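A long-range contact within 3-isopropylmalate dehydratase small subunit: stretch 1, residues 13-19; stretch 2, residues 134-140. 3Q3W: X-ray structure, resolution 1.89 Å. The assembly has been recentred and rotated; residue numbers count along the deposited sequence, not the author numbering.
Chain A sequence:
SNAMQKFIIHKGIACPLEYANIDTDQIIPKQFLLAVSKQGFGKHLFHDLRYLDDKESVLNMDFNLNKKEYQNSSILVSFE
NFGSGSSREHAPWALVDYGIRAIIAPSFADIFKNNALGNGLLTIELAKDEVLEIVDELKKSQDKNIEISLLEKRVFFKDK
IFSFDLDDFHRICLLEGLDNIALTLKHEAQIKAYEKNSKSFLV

Stretch 1, residues 13-19: IACPLEY
Stretch 2, residues 134-140: IVDELKK

The odd feature of this contact is a carbonyl left unsatisfied: Ala-14 O is buried by the packing and finds no hydrogen-bond partner anywhere in the model. What it meets instead is a methyl, Leu-138 CD2, 3.6 Å from Ala-14 O. The interface tolerates that cost within a small patch, 311 Å² summed over both sides, between residues that lie at least 117 apart in sequence where they touch.

The frame is one strand against one helix. Residues 13 to 17 run extended, with phi/psi from -68/124 at Ile-13 through -130/123 at Cys-15 to -86/134 at Pro-16. Residues 134 to 140 are helical, near -60/-45, with backbone bonds from Leu-138 N to Ile-134 O (2.8 Å), Lys-139 N to Val-135 O (3.0 Å) and Lys-140 N to Asp-136 O (3.2 Å). The axes approach to 8.4 Å and cross at -117°, so the helix runs obliquely against the strand direction. Register is set by Pro-16 CA and Val-135 CA, 5.8 Å apart.

Strand alternation sorts the side chains. Ala-14 and Pro-16 point their CA-to-CB bonds toward the helix, whereas Cys-15 (chi1 t) and Leu-17 (m, t) point away. The helix answers with Val-135 and Leu-138, three residues apart and therefore on nearly the same face. Leu-138, with chi1 -169° and chi2 49°, brings CD2 to 3.7 Å from Ala-14 CB and 3.9 Å from Pro-16 CD, so a single methyl serves both strand residues. Val-135 (chi1 t) sets CG1 4.1 Å from Pro-16 CB. The proline, its ring puckered C-gamma endo, also places CG 3.8 Å from Lys-139 CG, using the aliphatic part of the lysine as apolar surface.

Beyond the strand, Tyr-19 N bonds to Leu-17 O at 2.7 Å, and Glu-18, at phi/psi -83/64, again points toward the helix. Its chi angles of -67°, -177° and 77° carry the carboxylate to Lys-139, where NZ donates to Glu-18 OE2 at 3.0 Å in a salt bridge. Lys-139 leaves the helix sideways, but its m, t, m, t chain brings the ammonium back to the acid. Glu-18 CD lies 3.7 Å from Val-135 CG1, so the charged pair borders the apolar patch.

Lys-140, with chi angles m, t, t, t, stays out of the contact; its NZ makes a salt bridge to Asp-136 OD1 at 3.1 Å, within the helix. The rule is compact: small and rigid residues on the strand, branched ones on the helix, and a charge pair at the margin.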

# COMPACT_ATOMS: atom_id res chain seq x y z
N ILE A 13 -8.52 2.48 7.48
CA ILE A 13 -9.28 1.60 6.65
C ILE A 13 -8.34 0.80 5.76
O ILE A 13 -7.50 1.37 5.04
CB ILE A 13 -10.28 2.43 5.79
CG1 ILE A 13 -11.18 3.29 6.68
CG2 ILE A 13 -11.06 1.53 4.80
CD1 ILE A 13 -12.18 2.57 7.49
N ALA A 14 -8.45 -0.53 5.83
CA ALA A 14 -7.67 -1.41 4.97
C ALA A 14 -8.54 -2.00 3.86
O ALA A 14 -9.74 -2.25 4.08
CB ALA A 14 -7.05 -2.48 5.77
N CYS A 15 -7.92 -2.21 2.69
CA CYS A 15 -8.61 -2.64 1.48
C CYS A 15 -7.87 -3.81 0.89
O CYS A 15 -6.68 -3.70 0.57
CB CYS A 15 -8.66 -1.53 0.42
SG CYS A 15 -9.57 -2.05 -1.04
N PRO A 16 -8.56 -4.94 0.71
CA PRO A 16 -7.89 -6.09 0.15
C PRO A 16 -7.89 -6.07 -1.36
O PRO A 16 -8.93 -5.79 -1.97
CB PRO A 16 -8.72 -7.26 0.68
CG PRO A 16 -10.09 -6.71 0.80
CD PRO A 16 -9.97 -5.23 1.04
N LEU A 17 -6.75 -6.35 -1.96
CA LEU A 17 -6.64 -6.44 -3.42
C LEU A 17 -6.06 -7.82 -3.77
O LEU A 17 -4.85 -8.04 -3.77
CB LEU A 17 -5.76 -5.31 -3.98
CG LEU A 17 -6.23 -3.89 -3.68
CD1 LEU A 17 -5.14 -2.84 -4.17
CD2 LEU A 17 -7.53 -3.56 -4.30
N GLU A 18 -6.97 -8.73 -4.13
CA GLU A 18 -6.65 -10.15 -4.27
C GLU A 18 -6.05 -10.40 -5.65
O GLU A 18 -6.63 -11.11 -6.49
CB GLU A 18 -7.92 -10.96 -4.04
CG GLU A 18 -8.42 -10.88 -2.60
CD GLU A 18 -9.66 -11.76 -2.37
OE1 GLU A 18 -9.51 -13.01 -2.25
OE2 GLU A 18 -10.76 -11.20 -2.34
N TYR A 19 -4.89 -9.80 -5.86
CA TYR A 19 -4.10 -10.03 -7.04
C TYR A 19 -2.66 -10.30 -6.59
O TYR A 19 -2.18 -9.71 -5.61
CB TYR A 19 -4.16 -8.81 -7.95
CG TYR A 19 -5.53 -8.20 -8.16
CD1 TYR A 19 -6.35 -8.59 -9.23
CD2 TYR A 19 -6.00 -7.17 -7.34
CE1 TYR A 19 -7.62 -8.00 -9.45
CE2 TYR A 19 -7.26 -6.58 -7.54
CZ TYR A 19 -8.06 -6.99 -8.61
OH TYR A 19 -9.32 -6.40 -8.82
N ILE A 134 -6.28 -12.49 6.94
CA ILE A 134 -6.62 -11.03 6.94
C ILE A 134 -7.66 -10.66 5.91
O ILE A 134 -8.66 -10.08 6.26
CB ILE A 134 -5.36 -10.17 6.77
CG1 ILE A 134 -4.60 -10.13 8.09
CG2 ILE A 134 -5.68 -8.77 6.37
CD1 ILE A 134 -3.17 -9.76 7.93
N VAL A 135 -7.42 -11.02 4.66
CA VAL A 135 -8.27 -10.74 3.56
C VAL A 135 -9.66 -11.28 3.81
O VAL A 135 -10.63 -10.52 3.72
CB VAL A 135 -7.74 -11.34 2.27
CG1 VAL A 135 -8.86 -11.28 1.17
CG2 VAL A 135 -6.48 -10.58 1.82
N ASP A 136 -9.75 -12.56 4.24
CA ASP A 136 -11.05 -13.18 4.45
C ASP A 136 -11.85 -12.40 5.47
O ASP A 136 -13.01 -12.05 5.27
CB ASP A 136 -10.95 -14.61 4.93
CG ASP A 136 -12.31 -15.21 5.16
OD1 ASP A 136 -12.70 -15.41 6.33
OD2 ASP A 136 -13.00 -15.40 4.16
N GLU A 137 -11.23 -12.10 6.58
CA GLU A 137 -11.93 -11.39 7.62
C GLU A 137 -12.28 -9.95 7.19
O GLU A 137 -13.35 -9.44 7.52
CB GLU A 137 -11.04 -11.39 8.86
CG GLU A 137 -11.50 -10.52 10.01
CD GLU A 137 -12.68 -11.06 10.74
OE1 GLU A 137 -12.84 -12.30 10.77
OE2 GLU A 137 -13.45 -10.23 11.29
N LEU A 138 -11.36 -9.29 6.48
CA LEU A 138 -11.54 -7.88 6.12
C LEU A 138 -12.74 -7.70 5.20
O LEU A 138 -13.52 -6.75 5.31
CB LEU A 138 -10.26 -7.36 5.44
CG LEU A 138 -10.11 -5.85 5.21
CD1 LEU A 138 -10.41 -5.01 6.46
CD2 LEU A 138 -8.69 -5.64 4.73
N LYS A 139 -12.87 -8.64 4.28
CA LYS A 139 -13.97 -8.61 3.36
C LYS A 139 -15.27 -8.82 4.06
O LYS A 139 -16.26 -8.12 3.78
CB LYS A 139 -13.81 -9.71 2.37
CG LYS A 139 -12.68 -9.48 1.44
CD LYS A 139 -12.78 -10.47 0.32
CE LYS A 139 -12.59 -11.90 0.75
NZ LYS A 139 -12.64 -12.70 -0.49
N LYS A 140 -15.28 -9.81 4.95
CA LYS A 140 -16.46 -10.12 5.73
C LYS A 140 -16.85 -9.02 6.69
O LYS A 140 -18.03 -8.86 6.99
CB LYS A 140 -16.29 -11.40 6.53
CG LYS A 140 -16.25 -12.65 5.69
CD LYS A 140 -16.07 -13.84 6.57
CE LYS A 140 -16.10 -15.13 5.77
NZ LYS A 140 -15.66 -16.30 6.56